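Local coordinates for periplasmic binding protein (Veillonella parvula, PDB 4OVK), which probably captures a solute outside the cell membrane and delivers it to an ABC transporter for import, at residues 167-179 with 200-212. Residues are numbered along the deposited sequence; the frame is centred on the assembly and turned at random. Where two conformers were deposited one is given.
Sequences FKQKNASALPNKP and LMITMTGGENAAK
Lys178 lies against the turn that ends helix 197-204, and its side chain touches that turn along most of its length. Lys178 CB sits 3.2 Å from Gly206 O, CG and CD continue past the same carbonyl, and a bend at chi3 (-130°) brings the ammonium group back toward its own segment. There Lys178 NZ donates to Ser173 O at 2.6 Å, and it also donates to a water that in turn donates to Thr203 O and Gly207 O. Shortening the residue to an alanine is likely to leave that water and Ser173 O without their ammonium donor and to strip the CG and CD cover from Gly206 O. Gly206, with positive phi, is the C-prime residue of a Schellman motif. Gly206 CA lies 3.6 Å from Ala172 CB, with little room between them. Another water ties the two helix ends together, donating to Phe167 O and Met204 O while accepting from Ala172 N.

At the last turn of helix 197-204, selenomethionine Met204 has CG anti to its backbone N (chi1 -178°), bends twice beyond it and reaches across to the end of helix 150-170. Met204 CG meets Phe167 CB at 3.9 Å, SE lies near the Phe167 carbonyl, and CE reaches Lys168 CD, the two chains crossing at about a right angle. Farther along, Glu208 N donates almost straight to Pro179 O (2.8 Å, 169°), where strand 208-209 joins the edge of the parallel sheet beside strand 180-184. Water thus links much of the polar backbone across the contact, while apolar packing centres on Met204 against Phe167 and Lys168, with Ala172 against Gly206.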
loop_
_atom_site.group_PDB
_atom_site.type_symbol
_atom_site.label_atom_id
_atom_site.label_comp_id
_atom_site.label_asym_id
_atom_site.label_seq_id
_atom_site.Cartn_x
_atom_site.Cartn_y
_atom_site.Cartn_z
ATOM N N PHE A 167 6.735 -15.725 -6.676
ATOM C CA PHE A 167 7.275 -15.862 -5.321
ATOM C C PHE A 167 6.988 -17.238 -4.697
ATOM O O PHE A 167 7.821 -17.759 -3.967
ATOM C CB PHE A 167 6.821 -14.704 -4.420
ATOM C CG PHE A 167 7.568 -13.422 -4.686
ATOM C CD1 PHE A 167 8.832 -13.226 -4.155
ATOM C CD2 PHE A 167 7.032 -12.440 -5.504
ATOM C CE1 PHE A 167 9.545 -12.069 -4.415
ATOM C CE2 PHE A 167 7.739 -11.279 -5.774
ATOM C CZ PHE A 167 8.997 -11.094 -5.231
ATOM N N LYS A 168 5.842 -17.850 -5.001
ATOM C CA LYS A 168 5.592 -19.204 -4.488
ATOM C C LYS A 168 6.583 -20.183 -5.092
ATOM O O LYS A 168 7.042 -21.103 -4.413
ATOM C CB LYS A 168 4.165 -19.693 -4.771
ATOM C CG LYS A 168 3.065 -18.877 -4.106
ATOM C CD LYS A 168 3.006 -19.066 -2.599
ATOM C CE LYS A 168 2.148 -20.256 -2.213
ATOM N NZ LYS A 168 2.242 -20.567 -0.758
ATOM N N GLN A 169 6.922 -19.984 -6.365
ATOM C CA GLN A 169 7.762 -20.947 -7.069
ATOM C C GLN A 169 9.189 -20.792 -6.563
ATOM O O GLN A 169 9.853 -21.764 -6.317
ATOM C CB GLN A 169 7.691 -20.745 -8.585
ATOM C CG GLN A 169 8.262 -21.892 -9.412
ATOM C CD GLN A 169 9.777 -21.842 -9.551
ATOM O OE1 GLN A 169 10.387 -20.764 -9.578
ATOM N NE2 GLN A 169 10.393 -23.014 -9.644
ATOM N N LYS A 170 9.642 -19.555 -6.382
ATOM C CA LYS A 170 10.968 -19.335 -5.806
ATOM C C LYS A 170 11.073 -19.950 -4.410
ATOM O O LYS A 170 12.131 -20.443 -4.022
ATOM C CB LYS A 170 11.311 -17.847 -5.769
ATOM C CG LYS A 170 11.542 -17.235 -7.140
ATOM C CD LYS A 170 12.820 -17.737 -7.790
ATOM C CE LYS A 170 13.020 -17.087 -9.151
ATOM N NZ LYS A 170 14.315 -17.484 -9.755
ATOM N N ASN A 171 9.979 -19.915 -3.658
ATOM C CA ASN A 171 9.897 -20.591 -2.365
ATOM C C ASN A 171 11.061 -20.258 -1.421
ATOM O O ASN A 171 11.640 -21.149 -0.793
ATOM C CB ASN A 171 9.801 -22.106 -2.586
ATOM C CG ASN A 171 9.295 -22.851 -1.362
ATOM O OD1 ASN A 171 8.622 -22.286 -0.501
ATOM N ND2 ASN A 171 9.629 -24.122 -1.277
ATOM N N ALA A 172 11.360 -18.964 -1.301
ATOM C CA ALA A 172 12.493 -18.488 -0.494
ATOM C C ALA A 172 12.316 -18.751 1.001
ATOM O O ALA A 172 13.285 -18.761 1.738
ATOM C CB ALA A 172 12.722 -16.999 -0.737
ATOM N N SER A 173 11.080 -18.966 1.456
ATOM C CA SER A 173 10.850 -19.233 2.876
ATOM C C SER A 173 11.446 -20.564 3.301
ATOM O O SER A 173 11.638 -20.805 4.491
ATOM C CB SER A 173 9.357 -19.208 3.205
ATOM O OG SER A 173 8.672 -20.170 2.445
ATOM N N ALA A 174 11.739 -21.428 2.327
ATOM C CA ALA A 174 12.301 -22.736 2.602
ATOM C C ALA A 174 13.829 -22.710 2.740
ATOM O O ALA A 174 14.423 -23.701 3.150
ATOM C CB ALA A 174 11.893 -23.712 1.502
ATOM N N LEU A 175 14.468 -21.589 2.414
ATOM C CA LEU A 175 15.928 -21.515 2.465
ATOM C C LEU A 175 16.438 -21.584 3.901
ATOM O O LEU A 175 15.780 -21.128 4.839
ATOM C CB LEU A 175 16.453 -20.235 1.803
ATOM C CG LEU A 175 16.230 -20.082 0.295
ATOM C CD1 LEU A 175 16.493 -18.643 -0.147
ATOM C CD2 LEU A 175 17.085 -21.061 -0.499
ATOM N N PRO A 176 17.616 -22.171 4.081
ATOM C CA PRO A 176 18.263 -22.195 5.390
ATOM C C PRO A 176 19.046 -20.901 5.658
ATOM O O PRO A 176 19.361 -20.173 4.720
ATOM C CB PRO A 176 19.203 -23.389 5.271
ATOM C CG PRO A 176 19.573 -23.436 3.819
ATOM C CD PRO A 176 18.421 -22.850 3.046
ATOM N N ASN A 177 19.358 -20.632 6.924
ATOM C CA ASN A 177 20.170 -19.459 7.330
ATOM C C ASN A 177 19.684 -18.077 6.816
ATOM O O ASN A 177 20.471 -17.243 6.362
ATOM C CB ASN A 177 21.668 -19.692 7.016
ATOM C CG ASN A 177 21.964 -19.788 5.522
ATOM O OD1 ASN A 177 21.707 -18.849 4.762
ATOM N ND2 ASN A 177 22.519 -20.926 5.096
ATOM N N LYS A 178 18.390 -17.821 6.940
ATOM C CA LYS A 178 17.796 -16.576 6.433
ATOM C C LYS A 178 18.240 -15.341 7.232
ATOM O O LYS A 178 18.411 -15.435 8.444
ATOM C CB LYS A 178 16.280 -16.701 6.499
ATOM C CG LYS A 178 15.716 -17.873 5.709
ATOM C CD LYS A 178 14.203 -17.944 5.840
ATOM C CE LYS A 178 13.723 -19.326 6.220
ATOM N NZ LYS A 178 12.265 -19.280 6.486
ATOM N N PRO A 179 18.427 -14.178 6.563
ATOM C CA PRO A 179 18.742 -12.955 7.315
ATOM C C PRO A 179 17.593 -12.575 8.244
ATOM O O PRO A 179 16.429 -12.739 7.869
ATOM C CB PRO A 179 18.907 -11.879 6.228
ATOM C CG PRO A 179 19.061 -12.614 4.951
ATOM C CD PRO A 179 18.354 -13.930 5.114
ATOM N N LEU A 200 4.506 -11.493 6.924
ATOM C CA LEU A 200 4.229 -12.396 5.807
ATOM C C LEU A 200 5.144 -12.063 4.629
ATOM O O LEU A 200 5.668 -12.963 3.986
ATOM C CB LEU A 200 2.763 -12.318 5.347
ATOM C CG LEU A 200 1.680 -12.719 6.350
ATOM C CD1 LEU A 200 0.312 -12.568 5.695
ATOM C CD2 LEU A 200 1.882 -14.135 6.875
HETATM N N MSE A 201 5.336 -10.772 4.357
HETATM C CA MSE A 201 6.172 -10.339 3.218
HETATM C C MSE A 201 7.630 -10.688 3.483
HETATM O O MSE A 201 8.346 -11.148 2.587
HETATM C CB MSE A 201 5.972 -8.842 2.901
HETATM C CG MSE A 201 4.640 -8.621 2.171
HETATM SE SE MSE A 201 4.556 -6.822 1.364
HETATM C CE MSE A 201 4.515 -6.076 3.183
ATOM N N ILE A 202 8.081 -10.503 4.716
ATOM C CA ILE A 202 9.452 -10.893 5.090
ATOM C C ILE A 202 9.670 -12.402 4.869
ATOM O O ILE A 202 10.688 -12.829 4.283
ATOM C CB ILE A 202 9.781 -10.470 6.543
ATOM C CG1 ILE A 202 10.011 -8.954 6.601
ATOM C CG2 ILE A 202 11.016 -11.201 7.071
ATOM C CD1 ILE A 202 10.071 -8.374 8.001
ATOM N N THR A 203 8.699 -13.203 5.306
ATOM C CA THR A 203 8.794 -14.657 5.170
ATOM C C THR A 203 8.798 -15.056 3.694
ATOM O O THR A 203 9.613 -15.870 3.281
ATOM C CB THR A 203 7.635 -15.368 5.898
ATOM O OG1 THR A 203 7.752 -15.151 7.311
ATOM C CG2 THR A 203 7.648 -16.873 5.619
HETATM N N MSE A 204 7.902 -14.467 2.895
HETATM C CA MSE A 204 7.781 -14.854 1.494
HETATM C C MSE A 204 9.037 -14.507 0.722
HETATM O O MSE A 204 9.347 -15.159 -0.267
HETATM C CB MSE A 204 6.554 -14.204 0.863
HETATM C CG MSE A 204 6.336 -14.605 -0.598
HETATM SE SE MSE A 204 5.916 -16.532 -0.806
HETATM C CE MSE A 204 4.111 -16.567 -0.005
ATOM N N THR A 205 9.771 -13.487 1.160
ATOM C CA THR A 205 10.995 -13.070 0.464
ATOM C C THR A 205 12.279 -13.622 1.101
ATOM O O THR A 205 13.384 -13.179 0.776
ATOM C CB THR A 205 11.045 -11.535 0.319
ATOM O OG1 THR A 205 10.985 -10.916 1.609
ATOM C CG2 THR A 205 9.860 -11.049 -0.540
ATOM N N GLY A 206 12.133 -14.612 1.982
ATOM C CA GLY A 206 13.275 -15.383 2.476
ATOM C C GLY A 206 14.003 -14.815 3.679
ATOM O O GLY A 206 15.188 -15.109 3.896
ATOM N N GLY A 207 13.295 -14.023 4.484
ATOM C CA GLY A 207 13.862 -13.504 5.719
ATOM C C GLY A 207 13.265 -14.180 6.932
ATOM O O GLY A 207 12.193 -14.811 6.853
ATOM N N GLU A 208 13.973 -14.066 8.051
ATOM C CA GLU A 208 13.436 -14.464 9.343
ATOM C C GLU A 208 12.951 -13.195 10.012
ATOM O O GLU A 208 13.643 -12.184 10.001
ATOM C CB GLU A 208 14.497 -15.154 10.209
ATOM C CG GLU A 208 14.039 -15.429 11.640
ATOM C CD GLU A 208 15.066 -16.153 12.495
ATOM O OE1 GLU A 208 16.138 -16.547 11.973
ATOM O OE2 GLU A 208 14.795 -16.326 13.710
ATOM N N ASN A 209 11.763 -13.249 10.600
ATOM C CA ASN A 209 11.239 -12.126 11.360
ATOM C C ASN A 209 11.895 -11.983 12.729
ATOM O O ASN A 209 11.705 -12.830 13.608
ATOM C CB ASN A 209 9.741 -12.294 11.523
ATOM C CG ASN A 209 9.006 -11.970 10.258
ATOM O OD1 ASN A 209 9.031 -10.825 9.810
ATOM N ND2 ASN A 209 8.371 -12.971 9.654
ATOM N N ALA A 210 12.648 -10.901 12.913
ATOM C CA ALA A 210 13.225 -10.575 14.222
ATOM C C ALA A 210 12.158 -10.533 15.316
ATOM O O ALA A 210 12.405 -10.985 16.430
ATOM C CB ALA A 210 13.971 -9.244 14.170
ATOM N N ALA A 211 10.979 -9.997 14.984
ATOM C CA ALA A 211 9.867 -9.839 15.939
ATOM C C ALA A 211 8.812 -10.956 15.837
ATOM O O ALA A 211 7.641 -10.753 16.165
ATOM C CB ALA A 211 9.218 -8.483 15.733
ATOM N N LYS A 212 9.253 -12.126 15.392
ATOM C CA LYS A 212 8.435 -13.332 15.237
ATOM C C LYS A 212 7.549 -13.660 16.446
ATOM O O LYS A 212 6.406 -14.112 16.288
ATOM C CB LYS A 212 9.396 -14.493 14.937
ATOM C CG LYS A 212 8.901 -15.905 15.175
ATOM C CD LYS A 212 10.048 -16.885 14.964
ATOM C CE LYS A 212 10.973 -16.919 16.172
ATOM N NZ LYS A 212 12.385 -17.117 15.770
HETATM O O HOH W 1 9.843 -16.817 -2.430
HETATM O O HOH W 2 8.558 -18.461 0.180
HETATM O O HOH W 3 11.424 -16.781 5.153
#